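Local coordinates for protein PcyX_EBK42635 (Marine metagenome, PDB 5OWG) that probably catalyses the ferredoxin-dependent, four-electron reduction of biliverdin to phycoerythrobilin, at residues D19-V24 with A60-V65; A76-F81 with S171-Y176. All coordinates share one frame; numbering follows the deposited sequence.

Interaction 1: D19-V24 with A60-V65; sequences DETIEV and AHLDVV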
ATOM      1  N   ASP A  19      11.751   4.134   5.979  1.00 73.53           N
ATOM      2  CA  ASP A  19      12.785   4.756   5.161  1.00 69.41           C
ATOM      3  C   ASP A  19      13.346   3.772   4.143  1.00 75.24           C
ATOM      4  O   ASP A  19      13.602   4.143   2.991  1.00 72.92           O
ATOM      5  CB  ASP A  19      13.897   5.309   6.052  1.00 74.26           C
ATOM      6  CG  ASP A  19      13.439   6.482   6.896  1.00 83.11           C
ATOM      7  OD1 ASP A  19      12.245   6.842   6.818  1.00 77.42           O
ATOM      8  OD2 ASP A  19      14.271   7.047   7.635  1.00 94.88           O
ATOM      9  N   GLU A  20      13.544   2.514   4.545  1.00 70.95           N
ATOM     10  CA  GLU A  20      13.967   1.501   3.583  1.00 75.10           C
ATOM     11  C   GLU A  20      12.912   1.315   2.500  1.00 68.02           C
ATOM     12  O   GLU A  20      13.244   1.107   1.327  1.00 61.32           O
ATOM     13  CB  GLU A  20      14.241   0.172   4.292  1.00 74.32           C
ATOM     14  CG  GLU A  20      15.248   0.239   5.433  1.00 81.11           C
ATOM     15  CD  GLU A  20      16.601   0.765   5.003  1.00 91.21           C
ATOM     16  OE1 GLU A  20      16.696   1.959   4.648  1.00 91.14           O
ATOM     17  OE2 GLU A  20      17.576  -0.016   5.018  1.00 97.00           O
ATOM     18  N   THR A  21      11.633   1.386   2.876  1.00 78.77           N
ATOM     19  CA  THR A  21      10.557   1.278   1.896  1.00 64.83           C
ATOM     20  C   THR A  21      10.594   2.435   0.906  1.00 51.90           C
ATOM     21  O   THR A  21      10.436   2.235  -0.304  1.00 53.20           O
ATOM     22  CB  THR A  21       9.205   1.221   2.615  1.00 58.09           C
ATOM     23  OG1 THR A  21       9.017  -0.082   3.182  1.00 60.72           O
ATOM     24  CG2 THR A  21       8.042   1.531   1.663  1.00 61.70           C
ATOM     25  N   ILE A  22      10.797   3.659   1.400  1.00 46.75           N
ATOM     26  CA  ILE A  22      10.804   4.823   0.521  1.00 53.89           C
ATOM     27  C   ILE A  22      12.013   4.786  -0.405  1.00 58.35           C
ATOM     28  O   ILE A  22      11.937   5.214  -1.563  1.00 48.09           O
ATOM     29  CB  ILE A  22      10.765   6.118   1.354  1.00 54.14           C
ATOM     30  CG1 ILE A  22       9.448   6.204   2.127  1.00 60.73           C
ATOM     31  CG2 ILE A  22      10.917   7.343   0.457  1.00 55.86           C
ATOM     32  CD1 ILE A  22       9.422   7.278   3.193  1.00 56.58           C
ATOM     33  N   GLU A  23      13.148   4.284   0.087  1.00 65.31           N
ATOM     34  CA  GLU A  23      14.333   4.184  -0.759  1.00 66.15           C
ATOM     35  C   GLU A  23      14.087   3.253  -1.940  1.00 59.04           C
ATOM     36  O   GLU A  23      14.470   3.561  -3.074  1.00 60.62           O
ATOM     37  CB  GLU A  23      15.526   3.699   0.064  1.00 74.99           C
ATOM     38  CG  GLU A  23      16.849   3.671  -0.696  1.00 80.90           C
ATOM     39  CD  GLU A  23      17.294   5.046  -1.157  1.00 97.50           C
ATOM     40  OE1 GLU A  23      16.691   6.047  -0.715  1.00 94.88           O
ATOM     41  OE2 GLU A  23      18.247   5.128  -1.961  1.00 96.70           O
ATOM     42  N   VAL A  24      13.444   2.110  -1.693  1.00 54.03           N
ATOM     43  CA  VAL A  24      13.160   1.168  -2.773  1.00 45.95           C
ATOM     44  C   VAL A  24      12.254   1.816  -3.812  1.00 55.56           C
ATOM     45  O   VAL A  24      12.509   1.736  -5.020  1.00 58.58           O
ATOM     46  CB  VAL A  24      12.538  -0.122  -2.207  1.00 57.79           C
ATOM     47  CG1 VAL A  24      12.094  -1.056  -3.329  1.00 55.68           C
ATOM     48  CG2 VAL A  24      13.533  -0.831  -1.298  1.00 66.96           C
ATOM     49  N   ALA A  60       1.393   2.847  -6.696  1.00 37.69           N
ATOM     50  CA  ALA A  60       2.053   2.409  -5.471  1.00 41.92           C
ATOM     51  C   ALA A  60       1.843   3.502  -4.437  1.00 27.24           C
ATOM     52  O   ALA A  60       2.261   4.643  -4.654  1.00 30.95           O
ATOM     53  CB  ALA A  60       3.545   2.157  -5.702  1.00 36.47           C
ATOM     54  N   HIS A  61       1.207   3.161  -3.317  1.00 31.08           N
ATOM     55  CA  HIS A  61       0.674   4.153  -2.389  1.00 35.85           C
ATOM     56  C   HIS A  61       1.198   3.874  -0.990  1.00 31.57           C
ATOM     57  O   HIS A  61       0.989   2.780  -0.456  1.00 40.00           O
ATOM     58  CB  HIS A  61      -0.858   4.129  -2.409  1.00 37.48           C
ATOM     59  CG  HIS A  61      -1.499   5.055  -1.423  1.00 44.81           C
ATOM     60  ND1 HIS A  61      -2.774   4.856  -0.942  1.00 42.33           N
ATOM     61  CD2 HIS A  61      -1.048   6.189  -0.836  1.00 49.38           C
ATOM     62  CE1 HIS A  61      -3.081   5.823  -0.097  1.00 49.78           C
ATOM     63  NE2 HIS A  61      -2.051   6.646  -0.015  1.00 47.24           N
ATOM     64  N   LEU A  62       1.863   4.863  -0.396  1.00 44.10           N
ATOM     65  CA  LEU A  62       2.371   4.771   0.968  1.00 50.37           C
ATOM     66  C   LEU A  62       1.569   5.715   1.851  1.00 47.81           C
ATOM     67  O   LEU A  62       1.608   6.936   1.659  1.00 50.45           O
ATOM     68  CB  LEU A  62       3.859   5.113   1.032  1.00 44.85           C
ATOM     69  CG  LEU A  62       4.483   5.072   2.432  1.00 39.00           C
ATOM     70  CD1 LEU A  62       4.547   3.643   2.956  1.00 39.66           C
ATOM     71  CD2 LEU A  62       5.862   5.713   2.433  1.00 53.72           C
ATOM     72  N   ASP A  63       0.852   5.148   2.818  1.00 51.69           N
ATOM     73  CA  ASP A  63       0.032   5.904   3.756  1.00 40.80           C
ATOM     74  C   ASP A  63       0.585   5.695   5.158  1.00 41.55           C
ATOM     75  O   ASP A  63       0.563   4.572   5.673  1.00 49.60           O
ATOM     76  CB  ASP A  63      -1.428   5.458   3.678  1.00 50.54           C
ATOM     77  CG  ASP A  63      -2.254   5.960   4.843  1.00 47.81           C
ATOM     78  OD1 ASP A  63      -1.972   7.070   5.341  1.00 45.56           O
ATOM     79  OD2 ASP A  63      -3.178   5.237   5.270  1.00 50.01           O
ATOM     80  N   VAL A  64       1.075   6.771   5.771  1.00 38.22           N
ATOM     81  CA  VAL A  64       1.714   6.715   7.081  1.00 56.94           C
ATOM     82  C   VAL A  64       1.032   7.718   7.999  1.00 54.47           C
ATOM     83  O   VAL A  64       0.881   8.892   7.639  1.00 49.99           O
ATOM     84  CB  VAL A  64       3.225   7.011   6.997  1.00 56.85           C
ATOM     85  CG1 VAL A  64       3.878   6.938   8.377  1.00 52.31           C
ATOM     86  CG2 VAL A  64       3.899   6.045   6.042  1.00 55.11           C
ATOM     87  N   VAL A  65       0.626   7.258   9.179  1.00 44.44           N
ATOM     88  CA  VAL A  65       0.054   8.113  10.214  1.00 60.12           C
ATOM     89  C   VAL A  65       0.999   8.072  11.407  1.00 47.06           C
ATOM     90  O   VAL A  65       1.098   7.046  12.093  1.00 49.29           O
ATOM     91  CB  VAL A  65      -1.360   7.673  10.617  1.00 52.58           C
ATOM     92  CG1 VAL A  65      -1.935   8.620  11.663  1.00 61.82           C
ATOM     93  CG2 VAL A  65      -2.270   7.607   9.401  1.00 40.49           C
TER

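Interaction 2: A76-F81 with S171-Y176; sequences AHLCLF and SNLNNY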
ATOM      1  N   ALA A  76       0.986   2.285   9.179  1.00 51.14           N
ATOM      2  CA  ALA A  76       1.436   2.461   7.810  1.00 47.72           C
ATOM      3  C   ALA A  76       0.662   1.512   6.911  1.00 47.12           C
ATOM      4  O   ALA A  76       0.285   0.409   7.317  1.00 40.32           O
ATOM      5  CB  ALA A  76       2.943   2.220   7.672  1.00 64.67           C
ATOM      6  N   HIS A  77       0.425   1.963   5.684  1.00 43.38           N
ATOM      7  CA  HIS A  77      -0.265   1.177   4.673  1.00 50.96           C
ATOM      8  C   HIS A  77       0.492   1.320   3.364  1.00 36.85           C
ATOM      9  O   HIS A  77       0.884   2.427   2.986  1.00 34.45           O
ATOM     10  CB  HIS A  77      -1.721   1.637   4.515  1.00 42.96           C
ATOM     11  CG  HIS A  77      -2.386   1.140   3.270  1.00 33.41           C
ATOM     12  ND1 HIS A  77      -3.060  -0.061   3.218  1.00 53.14           N
ATOM     13  CD2 HIS A  77      -2.491   1.684   2.035  1.00 47.54           C
ATOM     14  CE1 HIS A  77      -3.547  -0.237   2.003  1.00 54.73           C
ATOM     15  NE2 HIS A  77      -3.216   0.807   1.266  1.00 56.44           N
ATOM     16  N   LEU A  78       0.710   0.197   2.685  1.00 42.99           N
ATOM     17  CA  LEU A  78       1.474   0.179   1.444  1.00 37.20           C
ATOM     18  C   LEU A  78       0.826  -0.812   0.494  1.00 39.26           C
ATOM     19  O   LEU A  78       0.675  -1.990   0.832  1.00 38.24           O
ATOM     20  CB  LEU A  78       2.941  -0.187   1.702  1.00 45.61           C
ATOM     21  CG  LEU A  78       3.864  -0.205   0.480  1.00 43.75           C
ATOM     22  CD1 LEU A  78       4.000   1.179  -0.141  1.00 38.16           C
ATOM     23  CD2 LEU A  78       5.230  -0.748   0.857  1.00 45.92           C
ATOM     24  N   CYS A  79       0.449  -0.335  -0.691  1.00 42.28           N
ATOM     25  CA  CYS A  79      -0.237  -1.157  -1.674  1.00 32.12           C
ATOM     26  C   CYS A  79       0.304  -0.839  -3.058  1.00 39.66           C
ATOM     27  O   CYS A  79       0.616   0.314  -3.369  1.00 39.83           O
ATOM     28  CB  CYS A  79      -1.751  -0.925  -1.652  1.00 37.49           C
ATOM     29  SG  CYS A  79      -2.665  -2.095  -2.657  1.00 55.02           S
ATOM     30  N   LEU A  80       0.409  -1.875  -3.890  1.00 51.27           N
ATOM     31  CA  LEU A  80       0.892  -1.740  -5.260  1.00 56.13           C
ATOM     32  C   LEU A  80      -0.069  -2.445  -6.205  1.00 42.51           C
ATOM     33  O   LEU A  80      -0.302  -3.651  -6.070  1.00 50.03           O
ATOM     34  CB  LEU A  80       2.301  -2.321  -5.417  1.00 50.20           C
ATOM     35  CG  LEU A  80       3.489  -1.376  -5.224  1.00 40.89           C
ATOM     36  CD1 LEU A  80       3.687  -1.019  -3.759  1.00 33.91           C
ATOM     37  CD2 LEU A  80       4.760  -1.988  -5.803  1.00 49.55           C
ATOM     38  N   PHE A  81      -0.618  -1.694  -7.167  1.00 34.18           N
ATOM     39  CA  PHE A  81      -1.432  -2.261  -8.236  1.00 28.20           C
ATOM     40  C   PHE A  81      -0.619  -2.335  -9.522  1.00 43.68           C
ATOM     41  O   PHE A  81      -0.031  -1.322  -9.924  1.00 44.69           O
ATOM     42  CB  PHE A  81      -2.679  -1.413  -8.474  1.00 53.05           C
ATOM     43  CG  PHE A  81      -3.756  -1.596  -7.442  1.00 51.03           C
ATOM     44  CD1 PHE A  81      -4.628  -2.670  -7.514  1.00 52.01           C
ATOM     45  CD2 PHE A  81      -3.913  -0.680  -6.417  1.00 50.35           C
ATOM     46  CE1 PHE A  81      -5.626  -2.835  -6.574  1.00 58.92           C
ATOM     47  CE2 PHE A  81      -4.911  -0.839  -5.473  1.00 52.37           C
ATOM     48  CZ  PHE A  81      -5.768  -1.918  -5.551  1.00 52.31           C
ATOM     49  N   SER A 171      12.209  -6.770   1.686  1.00 81.70           N
ATOM     50  CA  SER A 171      12.801  -7.626   0.666  1.00 81.68           C
ATOM     51  C   SER A 171      11.747  -8.193  -0.275  1.00 74.44           C
ATOM     52  O   SER A 171      12.040  -8.443  -1.450  1.00 63.55           O
ATOM     53  CB  SER A 171      13.588  -8.763   1.320  1.00 80.15           C
ATOM     54  OG  SER A 171      14.586  -8.256   2.191  1.00 79.16           O
ATOM     55  N   ASN A 172      10.522  -8.400   0.217  1.00 67.99           N
ATOM     56  CA  ASN A 172       9.438  -8.844  -0.652  1.00 75.62           C
ATOM     57  C   ASN A 172       9.002  -7.732  -1.597  1.00 66.12           C
ATOM     58  O   ASN A 172       8.484  -8.010  -2.686  1.00 55.32           O
ATOM     59  CB  ASN A 172       8.257  -9.330   0.191  1.00 88.28           C
ATOM     60  CG  ASN A 172       8.588 -10.569   1.004  1.00 88.16           C
ATOM     61  OD1 ASN A 172       9.756 -10.906   1.195  1.00 92.90           O
ATOM     62  ND2 ASN A 172       7.557 -11.250   1.490  1.00 95.06           N
ATOM     63  N   LEU A 173       9.205  -6.474  -1.201  1.00 62.13           N
ATOM     64  CA  LEU A 173       8.911  -5.349  -2.081  1.00 67.11           C
ATOM     65  C   LEU A 173       9.916  -5.277  -3.224  1.00 68.07           C
ATOM     66  O   LEU A 173       9.542  -5.295  -4.403  1.00 60.26           O
ATOM     67  CB  LEU A 173       8.917  -4.047  -1.275  1.00 50.30           C
ATOM     68  CG  LEU A 173       8.728  -2.747  -2.059  1.00 48.92           C
ATOM     69  CD1 LEU A 173       7.370  -2.710  -2.743  1.00 55.05           C
ATOM     70  CD2 LEU A 173       8.897  -1.557  -1.131  1.00 59.03           C
ATOM     71  N   ASN A 174      11.206  -5.186  -2.888  1.00 71.10           N
ATOM     72  CA  ASN A 174      12.250  -5.143  -3.908  1.00 71.95           C
ATOM     73  C   ASN A 174      12.080  -6.271  -4.916  1.00 45.36           C
ATOM     74  O   ASN A 174      12.326  -6.089  -6.114  1.00 62.55           O
ATOM     75  CB  ASN A 174      13.629  -5.223  -3.245  1.00 42.91           C
ATOM     76  CG  ASN A 174      14.591  -4.170  -3.759  1.00 63.78           C
ATOM     77  OD1 ASN A 174      14.418  -3.626  -4.850  1.00 70.98           O
ATOM     78  ND2 ASN A 174      15.622  -3.883  -2.970  1.00 82.35           N
ATOM     79  N   ASN A 175      11.656  -7.448  -4.450  1.00 53.95           N
ATOM     80  CA  ASN A 175      11.440  -8.576  -5.348  1.00 54.58           C
ATOM     81  C   ASN A 175      10.120  -8.471  -6.103  1.00 61.48           C
ATOM     82  O   ASN A 175      10.018  -8.978  -7.226  1.00 60.70           O
ATOM     83  CB  ASN A 175      11.494  -9.887  -4.563  1.00 66.30           C
ATOM     84  CG  ASN A 175      12.906 -10.408  -4.404  1.00 69.68           C
ATOM     85  OD1 ASN A 175      13.414 -11.113  -5.272  1.00 81.36           O
ATOM     86  ND2 ASN A 175      13.550 -10.058  -3.295  1.00 50.49           N
ATOM     87  N   TYR A 176       9.105  -7.833  -5.513  1.00 63.19           N
ATOM     88  CA  TYR A 176       7.846  -7.638  -6.225  1.00 60.12           C
ATOM     89  C   TYR A 176       8.032  -6.696  -7.407  1.00 35.29           C
ATOM     90  O   TYR A 176       7.540  -6.959  -8.511  1.00 52.04           O
ATOM     91  CB  TYR A 176       6.777  -7.091  -5.276  1.00 57.01           C
ATOM     92  CG  TYR A 176       5.476  -6.732  -5.966  1.00 56.08           C
ATOM     93  CD1 TYR A 176       4.469  -7.676  -6.131  1.00 59.14           C
ATOM     94  CD2 TYR A 176       5.253  -5.449  -6.455  1.00 54.54           C
ATOM     95  CE1 TYR A 176       3.280  -7.354  -6.759  1.00 49.99           C
ATOM     96  CE2 TYR A 176       4.067  -5.117  -7.089  1.00 47.52           C
ATOM     97  CZ  TYR A 176       3.085  -6.075  -7.236  1.00 51.29           C
ATOM     98  OH  TYR A 176       1.902  -5.756  -7.862  1.00 50.10           O
TER

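Interaction 1: D19-V24 with A60-V65
With chi1 at 179°, Leu-62 carries its CG opposite its backbone N and extends its isobutyl group from the strand toward helix 14-28; the helix answers with Ile-22, whose chi1 of -64° places CG1 beside its backbone N and lets the longer branch reach the leucine. The two side chains run at about a right angle to each other. Ile-22 CG1 rests on Leu-62 CD2 at 3.6 Å, and Ile-22 CD1 follows at 4.0 Å from that same methyl, so one methyl of the leucine takes both carbons of the isoleucine's longer branch, the CG1 methylene and the CD1 methyl. The other prong, Leu-62 CD1, faces Thr-21 CG2 more loosely at 4.3 Å. Threonine suits this buried place because its two branches can be divided: the methyl is given to the core, while OG1 is hydrogen-bonded to the carbonyl O of Trp-17 one turn back in the helix. Branched apolar groups likewise suit a helix lying on a sheet, since they pack against both layers without polar demands. Ile-22 also touches Arg-50 and Leu-62 touches Trp-52, both on the neighbouring strand 47-53, while Thr-21 meets Leu-78 on strand 73-82. Such apolar packing of an N-terminal helix on one face of the central antiparallel sheet is characteristic of the alpha/beta/alpha sandwich fold of ferredoxin-dependent bilin reductases.

Interaction 2: A76-F81 with S171-Y176
Leu-80 meets the ring of Tyr-176 with its CD2 methyl, which comes in obliquely at 3.5 Å from Tyr-176 CE2, while Leu-80 CB lies 3.7 Å from that same ring carbon. The two side chains slide past each other in opposite directions. Leu-173, three residues earlier on the helix, shares Leu-80: Leu-173 CD1 is 4.1 Å from Leu-80 CD2, and the two leucines cross at about a right angle. The second methyl, Leu-173 CD2, approaches Leu-78 CD2 at 4.2 Å. Leu-173 and Tyr-176 both hold CG anti to the backbone N (chi1 176° and 174°), which sends both side chains toward the strand. Beyond this shell, Tyr-176 has two further partners: Phe-109, whose ring meets it edge-to-face, and Pro-89 O, which is hydrogen-bonded to its OH. Tyrosine fits because its ring is apolar enough for the core and its hydroxyl has that carbonyl as partner. On the helix itself, Asn-175 ND2 donates a hydrogen bond to Ser-171 O, which also receives Asn-175 N from the opposite face of its carbonyl plane. The axes of segments 76-81 and 171-176 approach to 11.4 Å and run 17° apart: alternate strand residues and i, i+3 helix residues pack against one another in the alpha-on-beta layering of the bilin reductase sandwich.

Interactions 1 and 2 are both apolar and lie on the same face of the central sheet, their centres about 9 Å apart. Interaction 2 is wholly core, while interaction 1 lies nearer its margin through partly exposed Ile-22. Their strands, 57-67 and 73-82, are antiparallel neighbours, joined by probable backbone hydrogen bonds between Asp-63 and His-77 and between His-61 and Cys-79. The covering helices also meet, through Val-24 against Leu-173. Interaction 2 buries twice the area and adds an aromatic ring; each contact has one hydroxyl satisfied outside it, by Trp-17 O and Pro-89 O. His-61, Asp-63 and His-77 extend from the sheet's other face, where relatives bind bilin between sheet and C-terminal helices.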